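PDB 5DKV: ABC transporter substrate binding protein (Ribose) from Agrobacterium vitis, which probably binds sugars for an ABC transport system, and is seen here holding alpha-D-tagatopyranose in its ligand pocket. Local coordinates for residues Asn142-Glu147 against Thr302-Ile307; Tyr164-Lys169 against Asn205-Gln210; Gln177-Phe182 against Thr197-Asn202; Thr193-Gln198 against Gln212-Arg217; Gly234-Val239 against Ile248-Phe253. All coordinates share one frame; numbering follows the deposited sequence.

Overall arrangement
All five contacts knit helices to one mixed sheet, and four of them, contacts 2 to 5, fall between the two segments of contact 1 along the chain. Contact 3 comes closest to the sugar: its Arg-178 binds tagatopyranose directly, while Asn-142 of contact 1 holds the same guanidinium group through Asn-142 OD1 and Arg-178 NE, 2.8 Å apart. Phe-253 of contact 5 packs against both Phe-304 of contact 1 and Arg-178. Contacts 2 and 4 share helix 204-217, their centres about 10 Å apart, and contact 2 lies about 9 Å between centres from both contact 3 and contact 5. Contacts 1 and 4 are the most distant pair, with centres about 24 Å apart.

Contact 1: Asn142-Glu147 against Thr302-Ile307; sequences NVLGGE and TGFTVI
Gly-145 and Phe-304 mark the closest backbone approach, their CA atoms 7.5 Å apart, where the start of helix 142-156 faces the irregular middle of strand 299-307. No hydrogen bond joins the two segments; one aromatic side chain spans the gap. Phe-304 carries CG anti to its own carbonyl carbon (chi1 -57°), which sends the ring from the strand to the helix backbone. The far end of the ring does the touching: Phe-304 CZ lies 3.5 Å from Gly-145 CA, and Phe-304 CE2 is 3.6 Å from Gly-145 N. The lack of a side chain on Gly-145 lets the ring end approach the main chain of the helix. Leu-144 adds a looser apolar touch at the ring edge, near its plane, with Leu-144 CD2 4.3 Å from Phe-304 CE2. Ile-148 of the same helix and Ile-272 of strand 270-273 also pack on Phe-304. At the start of the helix, Asn-142 OD1 accepts a hydrogen bond from NE of Arg-178, a residue of the sugar pocket. The example illustrates helix-on-sheet packing in a periplasmic binding protein, with the Phe-304 side chain about 8 Å from the bound tagatopyranose at the nearest atoms.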
# COMPACT_ATOMS: atom_id res chain seq x y z
N ASN A 142 1.73 5.83 6.42
CA ASN A 142 0.45 5.14 6.43
C ASN A 142 -0.47 5.49 7.59
O ASN A 142 -1.70 5.42 7.46
CB ASN A 142 0.71 3.65 6.36
CG ASN A 142 1.10 3.24 4.98
OD1 ASN A 142 0.27 3.21 4.09
ND2 ASN A 142 2.38 2.94 4.78
N VAL A 143 0.10 5.92 8.71
CA VAL A 143 -0.75 6.44 9.77
C VAL A 143 -1.47 7.71 9.31
O VAL A 143 -2.68 7.84 9.51
CB VAL A 143 0.03 6.74 11.07
CG1 VAL A 143 -0.87 7.41 12.09
CG2 VAL A 143 0.61 5.45 11.64
N LEU A 144 -0.72 8.63 8.69
CA LEU A 144 -1.30 9.83 8.11
C LEU A 144 -2.37 9.48 7.10
O LEU A 144 -3.40 10.13 7.06
CB LEU A 144 -0.22 10.71 7.44
CG LEU A 144 -0.73 11.98 6.73
CD1 LEU A 144 -1.38 12.96 7.71
CD2 LEU A 144 0.42 12.67 5.98
N GLY A 145 -2.11 8.47 6.28
CA GLY A 145 -3.08 8.02 5.29
C GLY A 145 -4.43 7.71 5.93
O GLY A 145 -5.50 8.07 5.42
N GLY A 146 -4.37 7.03 7.06
CA GLY A 146 -5.56 6.71 7.83
C GLY A 146 -6.27 7.94 8.38
O GLY A 146 -7.51 8.01 8.41
N GLU A 147 -5.48 8.89 8.88
CA GLU A 147 -6.04 10.10 9.46
C GLU A 147 -6.74 10.91 8.38
O GLU A 147 -7.84 11.44 8.59
CB GLU A 147 -4.94 10.92 10.14
CG GLU A 147 -4.28 10.21 11.32
CD GLU A 147 -3.03 10.94 11.84
OE1 GLU A 147 -2.25 11.49 11.02
OE2 GLU A 147 -2.82 10.96 13.07
N THR A 302 6.69 8.83 1.08
CA THR A 302 6.12 9.32 -0.17
C THR A 302 4.69 9.77 0.13
O THR A 302 4.12 9.35 1.12
CB THR A 302 6.15 8.24 -1.27
OG1 THR A 302 5.48 7.06 -0.81
CG2 THR A 302 7.62 7.88 -1.58
N GLY A 303 4.14 10.62 -0.72
CA GLY A 303 2.90 11.32 -0.39
C GLY A 303 1.61 10.72 -0.90
O GLY A 303 1.60 9.61 -1.43
N PHE A 304 0.53 11.46 -0.71
CA PHE A 304 -0.79 11.06 -1.17
C PHE A 304 -1.34 12.09 -2.13
O PHE A 304 -0.99 13.28 -2.09
CB PHE A 304 -1.77 10.91 -0.00
CG PHE A 304 -1.33 9.97 1.04
CD1 PHE A 304 -1.34 8.61 0.78
CD2 PHE A 304 -0.91 10.41 2.27
CE1 PHE A 304 -0.93 7.72 1.74
CE2 PHE A 304 -0.52 9.54 3.22
CZ PHE A 304 -0.52 8.19 2.96
N THR A 305 -2.20 11.62 -3.02
CA THR A 305 -3.03 12.46 -3.86
C THR A 305 -4.48 12.09 -3.58
O THR A 305 -4.88 10.96 -3.82
CB THR A 305 -2.71 12.28 -5.35
OG1 THR A 305 -1.35 12.66 -5.61
CG2 THR A 305 -3.63 13.11 -6.23
N VAL A 306 -5.24 13.05 -3.05
CA VAL A 306 -6.66 12.82 -2.76
C VAL A 306 -7.48 13.14 -4.02
O VAL A 306 -7.44 14.26 -4.52
CB VAL A 306 -7.12 13.65 -1.57
CG1 VAL A 306 -8.59 13.36 -1.24
CG2 VAL A 306 -6.22 13.35 -0.35
N ILE A 307 -8.17 12.13 -4.54
CA ILE A 307 -8.91 12.22 -5.78
C ILE A 307 -10.40 12.25 -5.47
O ILE A 307 -10.91 11.44 -4.69
CB ILE A 307 -8.58 11.03 -6.75
CG1 ILE A 307 -7.07 10.88 -6.92
CG2 ILE A 307 -9.26 11.26 -8.13
CD1 ILE A 307 -6.65 9.69 -7.81

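Contact 2: Tyr164-Lys169 against Asn205-Gln210; sequences YVSNVK and NKAASQ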
# COMPACT_ATOMS: atom_id res chain seq x y z
N TYR A 164 -17.37 2.05 9.55
CA TYR A 164 -16.43 1.01 9.92
C TYR A 164 -15.30 0.96 8.91
O TYR A 164 -15.42 1.49 7.80
CB TYR A 164 -17.11 -0.36 10.02
CG TYR A 164 -17.46 -1.00 8.69
CD1 TYR A 164 -18.60 -0.66 8.02
CD2 TYR A 164 -16.62 -1.94 8.11
CE1 TYR A 164 -18.93 -1.23 6.82
CE2 TYR A 164 -16.94 -2.54 6.90
CZ TYR A 164 -18.10 -2.17 6.25
OH TYR A 164 -18.45 -2.72 5.03
N VAL A 165 -14.20 0.33 9.31
CA VAL A 165 -13.06 0.09 8.46
C VAL A 165 -13.15 -1.32 7.85
O VAL A 165 -13.31 -2.33 8.57
CB VAL A 165 -11.74 0.21 9.24
CG1 VAL A 165 -10.53 -0.04 8.30
CG2 VAL A 165 -11.62 1.58 9.95
N SER A 166 -13.05 -1.37 6.53
CA SER A 166 -12.91 -2.60 5.81
C SER A 166 -11.42 -2.77 5.60
O SER A 166 -10.78 -1.92 5.00
CB SER A 166 -13.68 -2.53 4.48
OG SER A 166 -13.41 -3.62 3.63
N ASN A 167 -10.85 -3.84 6.16
CA ASN A 167 -9.41 -4.03 6.16
C ASN A 167 -9.01 -5.44 5.77
O ASN A 167 -9.87 -6.31 5.56
CB ASN A 167 -8.85 -3.69 7.54
CG ASN A 167 -7.46 -3.13 7.48
OD1 ASN A 167 -6.78 -3.20 6.46
ND2 ASN A 167 -7.02 -2.56 8.59
N VAL A 168 -7.71 -5.65 5.65
CA VAL A 168 -7.20 -6.90 5.10
C VAL A 168 -7.12 -8.00 6.15
O VAL A 168 -7.92 -8.95 6.14
CB VAL A 168 -5.79 -6.66 4.47
CG1 VAL A 168 -5.24 -7.94 3.88
CG2 VAL A 168 -5.90 -5.62 3.37
N LYS A 169 -6.17 -7.85 7.07
CA LYS A 169 -5.88 -8.87 8.07
C LYS A 169 -5.03 -8.22 9.14
O LYS A 169 -4.15 -7.43 8.80
CB LYS A 169 -5.17 -10.05 7.36
CG LYS A 169 -3.89 -10.60 7.92
CD LYS A 169 -2.85 -10.88 6.81
CE LYS A 169 -3.30 -11.86 5.76
NZ LYS A 169 -2.15 -12.27 4.88
N ASN A 205 -14.49 -9.61 -2.94
CA ASN A 205 -15.81 -10.22 -2.82
C ASN A 205 -16.18 -10.45 -1.37
O ASN A 205 -17.33 -10.28 -0.99
CB ASN A 205 -15.86 -11.54 -3.61
CG ASN A 205 -15.69 -11.31 -5.09
OD1 ASN A 205 -15.94 -10.21 -5.59
ND2 ASN A 205 -15.27 -12.35 -5.81
N LYS A 206 -15.21 -10.80 -0.53
CA LYS A 206 -15.48 -10.93 0.90
C LYS A 206 -15.83 -9.57 1.50
O LYS A 206 -16.76 -9.44 2.30
CB LYS A 206 -14.28 -11.53 1.64
CG LYS A 206 -14.53 -11.75 3.14
CD LYS A 206 -15.56 -12.82 3.40
CE LYS A 206 -15.87 -12.95 4.90
NZ LYS A 206 -16.85 -14.09 5.18
N ALA A 207 -15.08 -8.54 1.12
CA ALA A 207 -15.36 -7.20 1.61
C ALA A 207 -16.78 -6.77 1.23
O ALA A 207 -17.48 -6.15 2.03
CB ALA A 207 -14.34 -6.22 1.07
N ALA A 208 -17.22 -7.10 0.03
CA ALA A 208 -18.56 -6.74 -0.42
C ALA A 208 -19.60 -7.46 0.44
O ALA A 208 -20.62 -6.87 0.83
CB ALA A 208 -18.75 -7.10 -1.90
N SER A 209 -19.36 -8.74 0.72
CA SER A 209 -20.32 -9.51 1.51
C SER A 209 -20.38 -8.98 2.95
O SER A 209 -21.43 -9.00 3.60
CB SER A 209 -19.97 -11.01 1.48
OG SER A 209 -18.81 -11.31 2.22
N GLN A 210 -19.24 -8.50 3.45
CA GLN A 210 -19.20 -7.94 4.80
C GLN A 210 -19.96 -6.60 4.88
O GLN A 210 -20.64 -6.33 5.88
CB GLN A 210 -17.76 -7.78 5.25
CG GLN A 210 -17.14 -9.12 5.51
CD GLN A 210 -15.67 -9.10 5.80
OE1 GLN A 210 -14.89 -8.43 5.12
NE2 GLN A 210 -15.27 -9.88 6.78
O HOH W 1 -16.59 -4.05 3.67
O HOH W 2 -13.62 -6.07 4.79
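Tyr-164 and Ser-166, two residues apart on strand 161-167, both direct their side chains at helix 204-217; water links both hydroxyls to the helix, and Ser-166 also touches it directly. The tyrosine hydroxyl comes 4.2 Å from Gln-210 C, so direct contact there is slight. A water in the plane of the ring, at its edge, bridges the interval: it lies 2.7 Å from Tyr-164 OH and donates to Ala-207 O at 2.8 Å. Ser-166 and Ala-207 bring the backbones nearest, their CA atoms 6.7 Å apart. With the hydroxyl turned anti to the backbone N (chi1 170°), Ser-166 OG meets the methyl group Ala-207 CB at 3.8 Å. Helix 204-217 covers the neighbouring parallel strands 161-167 and 192-199, as in the periplasmic binding protein fold, and the small side chains of Ser-166 and Ala-207 are consistent with this close approach. The same hydroxyl donates to a second water, 2.7 Å from Ser-166 OG, which in turn donates to Gln-210 OE1 at 2.7 Å. Gln-210 thus uses both ends of its amide, because NE2 donates to the backbone O of Phe-199 on the adjacent strand 192-199. Leu-211 and Val-214, farther along the helix, pack on Tyr-164.

Contact 3: Gln177-Phe182 against Thr197-Asn202; sequences QREQGF and TQFNDN. With T6T (alpha-D-tagatopyranose), chain E.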
# COMPACT_ATOMS: atom_id res chain seq x y z
N GLN A 177 -1.41 0.37 10.22
CA GLN A 177 -1.13 1.78 10.49
C GLN A 177 -2.30 2.64 10.00
O GLN A 177 -2.67 3.61 10.66
CB GLN A 177 0.18 2.21 9.83
CG GLN A 177 1.40 1.77 10.63
CD GLN A 177 2.69 2.17 9.95
OE1 GLN A 177 2.81 2.05 8.74
NE2 GLN A 177 3.63 2.71 10.73
N ARG A 178 -2.88 2.30 8.85
CA ARG A 178 -4.00 3.07 8.33
C ARG A 178 -5.19 2.96 9.26
O ARG A 178 -5.88 3.94 9.51
CB ARG A 178 -4.38 2.61 6.93
CG ARG A 178 -3.30 2.82 5.92
CD ARG A 178 -3.56 2.13 4.58
NE ARG A 178 -2.29 2.07 3.84
CZ ARG A 178 -2.04 1.30 2.80
NH1 ARG A 178 -2.97 0.50 2.30
NH2 ARG A 178 -0.84 1.35 2.24
N GLU A 179 -5.45 1.76 9.76
CA GLU A 179 -6.56 1.59 10.69
C GLU A 179 -6.32 2.37 12.00
O GLU A 179 -7.23 3.00 12.53
CB GLU A 179 -6.80 0.11 10.99
CG GLU A 179 -7.89 -0.09 12.03
CD GLU A 179 -8.32 -1.55 12.18
OE1 GLU A 179 -7.88 -2.39 11.37
OE2 GLU A 179 -9.09 -1.85 13.12
N GLN A 180 -5.10 2.33 12.51
CA GLN A 180 -4.78 3.09 13.73
C GLN A 180 -4.97 4.59 13.52
O GLN A 180 -5.50 5.28 14.40
CB GLN A 180 -3.35 2.80 14.20
CG GLN A 180 -3.17 1.40 14.82
CD GLN A 180 -4.04 1.15 16.06
OE1 GLN A 180 -3.99 1.90 17.04
NE2 GLN A 180 -4.83 0.08 16.02
N GLY A 181 -4.54 5.10 12.37
CA GLY A 181 -4.64 6.53 12.12
C GLY A 181 -6.10 6.92 11.96
O GLY A 181 -6.55 7.96 12.44
N PHE A 182 -6.85 6.06 11.28
CA PHE A 182 -8.27 6.31 11.09
C PHE A 182 -8.97 6.38 12.45
O PHE A 182 -9.75 7.29 12.70
CB PHE A 182 -8.89 5.21 10.23
CG PHE A 182 -10.38 5.36 10.04
CD1 PHE A 182 -11.27 4.79 10.94
CD2 PHE A 182 -10.87 6.01 8.92
CE1 PHE A 182 -12.65 4.92 10.75
CE2 PHE A 182 -12.22 6.13 8.70
CZ PHE A 182 -13.13 5.58 9.62
N THR A 197 -14.15 -3.37 12.89
CA THR A 197 -13.43 -3.61 11.65
C THR A 197 -13.79 -4.96 11.06
O THR A 197 -13.88 -5.96 11.78
CB THR A 197 -11.93 -3.52 11.89
OG1 THR A 197 -11.64 -2.20 12.39
CG2 THR A 197 -11.13 -3.79 10.62
N GLN A 198 -13.99 -4.98 9.75
CA GLN A 198 -14.25 -6.21 9.00
C GLN A 198 -13.01 -6.58 8.19
O GLN A 198 -12.54 -5.79 7.38
CB GLN A 198 -15.43 -6.01 8.06
CG GLN A 198 -16.70 -5.60 8.75
CD GLN A 198 -17.19 -6.68 9.68
OE1 GLN A 198 -17.49 -7.80 9.24
NE2 GLN A 198 -17.26 -6.36 10.97
N PHE A 199 -12.49 -7.79 8.41
CA PHE A 199 -11.27 -8.22 7.75
C PHE A 199 -11.59 -9.16 6.62
O PHE A 199 -12.29 -10.14 6.81
CB PHE A 199 -10.31 -8.90 8.74
CG PHE A 199 -9.71 -7.95 9.74
CD1 PHE A 199 -8.71 -7.09 9.36
CD2 PHE A 199 -10.15 -7.91 11.06
CE1 PHE A 199 -8.14 -6.19 10.26
CE2 PHE A 199 -9.59 -7.01 11.97
CZ PHE A 199 -8.59 -6.16 11.57
N ASN A 200 -11.10 -8.85 5.42
CA ASN A 200 -11.49 -9.60 4.22
C ASN A 200 -10.39 -10.48 3.63
O ASN A 200 -10.60 -11.13 2.61
CB ASN A 200 -11.97 -8.64 3.13
CG ASN A 200 -10.94 -7.53 2.82
OD1 ASN A 200 -9.78 -7.80 2.55
ND2 ASN A 200 -11.37 -6.27 2.89
N ASP A 201 -9.23 -10.51 4.28
CA ASP A 201 -8.09 -11.30 3.81
C ASP A 201 -7.65 -10.96 2.36
O ASP A 201 -7.17 -11.82 1.61
CB ASP A 201 -8.42 -12.80 3.91
CG ASP A 201 -7.18 -13.66 4.00
OD1 ASP A 201 -7.22 -14.81 3.52
OD2 ASP A 201 -6.16 -13.19 4.56
N ASN A 202 -7.82 -9.69 2.01
CA ASN A 202 -7.47 -9.10 0.72
C ASN A 202 -8.40 -9.50 -0.43
O ASN A 202 -8.05 -9.33 -1.59
CB ASN A 202 -6.03 -9.42 0.34
CG ASN A 202 -5.29 -8.21 -0.21
OD1 ASN A 202 -5.64 -7.06 0.05
ND2 ASN A 202 -4.24 -8.47 -0.98
O3 T6T E . -2.49 -0.73 -0.36
C3 T6T E . -1.45 -1.35 -1.11
C4 T6T E . -0.28 -1.54 -0.24
O4 T6T E . 0.20 -0.22 0.21
C5 T6T E . -0.62 -2.39 0.90
O5 T6T E . 0.54 -2.69 1.70
C6 T6T E . -1.13 -3.75 0.46
O6 T6T E . -2.27 -3.57 -0.44
C2 T6T E . -1.92 -2.74 -1.58
O2 T6T E . -0.88 -3.31 -2.33
C1 T6T E . -3.18 -2.74 -2.35
O1 T6T E . -3.09 -1.98 -3.52
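Within the beta-alpha-beta unit formed by strand 161-167, helix 173-186 and strand 192-199, this contact ties the helix to the second strand. Glu-179 and Thr-197 meet from opposite directions. The glutamate CG is anti to the backbone N (chi1 176°) and the chain stays extended, which carries its carboxylate across to the strand. There Thr-197 OG1 donates to Glu-179 OE2 at 2.7 Å, striking the oxygen from above the carboxylate plane, 63° out of it. The methyl group Thr-197 CG2 sits 3.6 Å from Glu-179 OE1 and also lies over one face of the Phe-199 ring, toward its rim. Phe-199 CZ is 3.8 Å from Glu-179 OE1. Both carboxylate oxygens have further partners: Asn-167 donates to OE1, and Lys-183 forms a salt bridge with OE2. The adjacent Arg-178 of the same helix reaches the sugar, where NH1 donates to T6T O3 at 3.0 Å and NH2 to T6T O4 at 2.8 Å, both nearly straight. On the helix, Phe-182 packs against Ala-150 and Leu-153 of helix 142-156 and its ring meets that of Phe-225 in strand 223-226, while Gln-198 and Asn-200 touch helix 204-217.

Contact 4: Thr193-Gln198 against Gln212-Arg217; sequences TVLETQ and QAVYAR
Apolar packing of Val-214 with Leu-195 and Gln-198 joins the edge of the sheet to the helix that follows it in the chain. Strand 192-199 is the outermost strand on this side of the sheet, broken by an irregularity, and helix 204-217 returns over it. The backbones stay well apart, the nearest CA atoms, Leu-195 and Val-214, being 8.9 Å from each other, so the space between is filled by side chains, with one water at the margin. Val-214 divides its two methyl groups between two partners. CG1, anti to the backbone N (chi1 177°), reaches Leu-195 CD1 at 4.0 Å. The other branch, Val-214 CG2, lies 3.9 Å from Gln-198 CG, where the aliphatic part of the glutamine passes alongside it. In both pairs the two side chains lie alongside each other, pointing opposite ways.

Gln-198 is bent at chi2 (-64°), which folds its amide back toward its own segment. There Gln-198 NE2 donates to Glu-196 O at 3.2 Å; the bond is nearly straight at the hydrogen, and the acceptor lies in the amide plane, although the donor stands above the plane of the carbonyl. A water donates to Gln-198 OE1 at 2.6 Å and accepts only a weak bond from Arg-217 NH2. Tyr-164 of the neighbouring strand packs on Leu-195, Gln-198 and Val-214. The chemistry therefore separates two roles within one glutamine: its CG methylene extends the apolar patch, while its amide is occupied by the backbone and by water.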
# COMPACT_ATOMS: atom_id res chain seq x y z
N THR A 193 -19.69 7.03 15.23
CA THR A 193 -19.52 5.73 15.86
C THR A 193 -18.71 4.83 14.94
O THR A 193 -19.08 4.64 13.78
CB THR A 193 -20.88 5.06 16.14
OG1 THR A 193 -21.68 5.91 16.97
CG2 THR A 193 -20.71 3.70 16.82
N VAL A 194 -17.61 4.29 15.45
CA VAL A 194 -16.81 3.36 14.66
C VAL A 194 -17.17 1.95 15.06
O VAL A 194 -16.88 1.49 16.18
CB VAL A 194 -15.30 3.60 14.85
CG1 VAL A 194 -14.49 2.66 13.99
CG2 VAL A 194 -14.94 5.04 14.50
N LEU A 195 -17.82 1.24 14.13
CA LEU A 195 -18.21 -0.14 14.35
C LEU A 195 -16.99 -1.05 14.17
O LEU A 195 -15.92 -0.60 13.76
CB LEU A 195 -19.32 -0.54 13.37
CG LEU A 195 -20.58 0.33 13.37
CD1 LEU A 195 -21.57 -0.16 12.30
CD2 LEU A 195 -21.25 0.34 14.71
N GLU A 196 -17.16 -2.35 14.45
CA GLU A 196 -16.04 -3.28 14.37
C GLU A 196 -15.47 -3.39 12.96
O GLU A 196 -16.19 -3.50 11.97
CB GLU A 196 -16.47 -4.68 14.87
CG GLU A 196 -15.30 -5.62 15.07
CD GLU A 196 -15.70 -6.96 15.67
OE1 GLU A 196 -16.88 -7.12 16.07
OE2 GLU A 196 -14.83 -7.85 15.74
N THR A 197 -14.15 -3.37 12.89
CA THR A 197 -13.43 -3.61 11.65
C THR A 197 -13.79 -4.96 11.06
O THR A 197 -13.88 -5.96 11.78
CB THR A 197 -11.93 -3.52 11.89
OG1 THR A 197 -11.64 -2.20 12.39
CG2 THR A 197 -11.13 -3.79 10.62
N GLN A 198 -13.99 -4.98 9.75
CA GLN A 198 -14.25 -6.21 9.00
C GLN A 198 -13.01 -6.58 8.19
O GLN A 198 -12.54 -5.79 7.38
CB GLN A 198 -15.43 -6.01 8.06
CG GLN A 198 -16.70 -5.60 8.75
CD GLN A 198 -17.19 -6.68 9.68
OE1 GLN A 198 -17.49 -7.80 9.24
NE2 GLN A 198 -17.26 -6.36 10.97
N GLN A 212 -22.55 -5.96 3.10
CA GLN A 212 -23.93 -6.39 3.13
C GLN A 212 -24.37 -6.80 4.52
O GLN A 212 -25.47 -6.47 4.96
CB GLN A 212 -24.16 -7.54 2.15
CG GLN A 212 -23.78 -7.23 0.72
CD GLN A 212 -24.80 -6.40 0.03
OE1 GLN A 212 -25.85 -6.09 0.61
NE2 GLN A 212 -24.53 -6.04 -1.22
N ALA A 213 -23.51 -7.53 5.25
CA ALA A 213 -23.85 -7.93 6.61
C ALA A 213 -23.98 -6.72 7.55
O ALA A 213 -24.92 -6.62 8.35
CB ALA A 213 -22.81 -8.88 7.14
N VAL A 214 -23.02 -5.80 7.48
CA VAL A 214 -23.03 -4.65 8.36
C VAL A 214 -24.27 -3.79 8.06
O VAL A 214 -24.96 -3.35 8.99
CB VAL A 214 -21.72 -3.83 8.22
CG1 VAL A 214 -21.76 -2.57 9.08
CG2 VAL A 214 -20.54 -4.70 8.64
N TYR A 215 -24.56 -3.59 6.78
CA TYR A 215 -25.71 -2.79 6.40
C TYR A 215 -27.02 -3.47 6.83
O TYR A 215 -27.97 -2.79 7.22
CB TYR A 215 -25.72 -2.55 4.90
CG TYR A 215 -26.95 -1.82 4.39
CD1 TYR A 215 -27.36 -0.62 4.94
CD2 TYR A 215 -27.69 -2.34 3.33
CE1 TYR A 215 -28.48 0.04 4.45
CE2 TYR A 215 -28.81 -1.68 2.84
CZ TYR A 215 -29.20 -0.50 3.41
OH TYR A 215 -30.30 0.14 2.92
N ALA A 216 -27.08 -4.79 6.77
CA ALA A 216 -28.31 -5.46 7.16
C ALA A 216 -28.54 -5.33 8.66
O ALA A 216 -29.68 -5.23 9.11
CB ALA A 216 -28.29 -6.91 6.75
N ARG A 217 -27.47 -5.37 9.45
CA ARG A 217 -27.60 -5.18 10.91
C ARG A 217 -27.75 -3.71 11.27
O ARG A 217 -28.25 -3.39 12.37
CB ARG A 217 -26.39 -5.77 11.65
CG ARG A 217 -26.31 -7.29 11.68
CD ARG A 217 -25.12 -7.76 12.53
NE ARG A 217 -23.82 -7.29 12.01
CZ ARG A 217 -22.98 -8.02 11.27
NH1 ARG A 217 -23.27 -9.29 10.95
NH2 ARG A 217 -21.84 -7.49 10.85
O HOH W 3 -19.75 -8.76 8.47

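Contact 5: Gly234-Val239 against Ile248-Phe253; sequences GSANGV and IKVVAF
Val-239 faces Ile-248 and Val-250 in the close-packed part of this contact, where helix 229-241 meets the start of strand 249-253. Its two branches are used differently. CG2 touches both Ile-248, just before the strand, and Val-250 within it, 3.9 Å from Ile-248 CG2 and 4.0 Å from Val-250 CG2. The rotation of the valine (chi1 169°) sets its other methyl, Val-239 CG1, beside the main chain, 3.9 Å from the backbone oxygen Ile-248 O. Val-239 and Ile-248 cross at a slant, whereas Val-239 and Val-250 run past each other in opposite directions. One helical turn earlier the fit is looser: Ala-236 CB is 4.4 Å from Val-250 CG1, although the CA atoms of Ala-236 and Val-250 are only 6.5 Å apart. On the outer side of the helix Asn-237 is exposed, and Lys-249 points away from the helix and packs on Leu-153 and Ala-156 of helix 142-156, its NZ donating to Gly-246 O. From helix 204-217, Leu-211 packs on Val-239 and Tyr-215 on Ile-248. The contact closes the beta-alpha-beta unit of strand 223-226, helix 229-241 and strand 249-253. With no hydrogen bond across it, cohesion between these two segments comes from buried branched aliphatic side chains in van der Waals contact.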
# COMPACT_ATOMS: atom_id res chain seq x y z
N GLY A 234 -14.08 -3.76 -3.00
CA GLY A 234 -15.12 -4.67 -2.54
C GLY A 234 -16.22 -3.96 -1.78
O GLY A 234 -17.40 -4.23 -1.95
N SER A 235 -15.82 -3.03 -0.91
CA SER A 235 -16.79 -2.30 -0.11
C SER A 235 -17.68 -1.47 -1.01
O SER A 235 -18.89 -1.43 -0.83
CB SER A 235 -16.08 -1.41 0.92
OG SER A 235 -15.43 -2.19 1.90
N ALA A 236 -17.08 -0.80 -1.99
CA ALA A 236 -17.85 -0.01 -2.96
C ALA A 236 -18.78 -0.93 -3.76
O ALA A 236 -19.95 -0.60 -3.95
CB ALA A 236 -16.92 0.73 -3.88
N ASN A 237 -18.28 -2.07 -4.20
CA ASN A 237 -19.13 -3.03 -4.92
C ASN A 237 -20.30 -3.53 -4.09
O ASN A 237 -21.40 -3.71 -4.60
CB ASN A 237 -18.31 -4.23 -5.41
CG ASN A 237 -17.41 -3.86 -6.57
OD1 ASN A 237 -17.63 -2.85 -7.22
ND2 ASN A 237 -16.39 -4.66 -6.83
N GLY A 238 -20.07 -3.73 -2.80
CA GLY A 238 -21.14 -4.13 -1.90
C GLY A 238 -22.21 -3.05 -1.76
O GLY A 238 -23.40 -3.35 -1.80
N VAL A 239 -21.78 -1.81 -1.60
CA VAL A 239 -22.71 -0.69 -1.51
C VAL A 239 -23.56 -0.59 -2.78
O VAL A 239 -24.78 -0.41 -2.71
CB VAL A 239 -21.96 0.63 -1.25
CG1 VAL A 239 -22.89 1.83 -1.41
CG2 VAL A 239 -21.33 0.63 0.11
N ILE A 248 -24.60 5.34 1.39
CA ILE A 248 -23.49 4.89 2.22
C ILE A 248 -22.24 5.45 1.59
O ILE A 248 -21.90 5.06 0.48
CB ILE A 248 -23.40 3.37 2.34
CG1 ILE A 248 -24.67 2.77 2.97
CG2 ILE A 248 -22.19 2.96 3.15
CD1 ILE A 248 -24.74 1.22 2.86
N LYS A 249 -21.54 6.34 2.30
CA LYS A 249 -20.40 7.05 1.72
C LYS A 249 -19.21 6.12 1.77
O LYS A 249 -19.04 5.36 2.73
CB LYS A 249 -20.10 8.35 2.48
CG LYS A 249 -21.29 9.32 2.58
CD LYS A 249 -21.81 9.73 1.21
CE LYS A 249 -22.89 10.83 1.33
NZ LYS A 249 -23.43 11.22 -0.01
N VAL A 250 -18.37 6.19 0.74
CA VAL A 250 -17.19 5.35 0.69
C VAL A 250 -15.94 6.18 0.48
O VAL A 250 -15.89 7.05 -0.40
CB VAL A 250 -17.28 4.31 -0.45
CG1 VAL A 250 -16.00 3.44 -0.53
CG2 VAL A 250 -18.53 3.44 -0.29
N VAL A 251 -14.94 5.92 1.33
CA VAL A 251 -13.60 6.43 1.13
C VAL A 251 -12.74 5.21 0.91
O VAL A 251 -12.72 4.29 1.72
CB VAL A 251 -13.07 7.28 2.33
CG1 VAL A 251 -11.61 7.63 2.15
CG2 VAL A 251 -13.90 8.53 2.46
N ALA A 252 -12.05 5.21 -0.22
CA ALA A 252 -11.27 4.07 -0.65
C ALA A 252 -9.82 4.44 -0.74
O ALA A 252 -9.46 5.42 -1.39
CB ALA A 252 -11.76 3.58 -1.99
N PHE A 253 -8.98 3.64 -0.11
CA PHE A 253 -7.55 3.77 -0.26
C PHE A 253 -7.12 3.18 -1.58
O PHE A 253 -7.72 2.22 -2.05
CB PHE A 253 -6.81 3.06 0.88
CG PHE A 253 -5.62 3.82 1.42
CD1 PHE A 253 -5.79 4.86 2.30
CD2 PHE A 253 -4.32 3.47 1.04
CE1 PHE A 253 -4.73 5.56 2.79
CE2 PHE A 253 -3.24 4.18 1.55
CZ PHE A 253 -3.44 5.21 2.42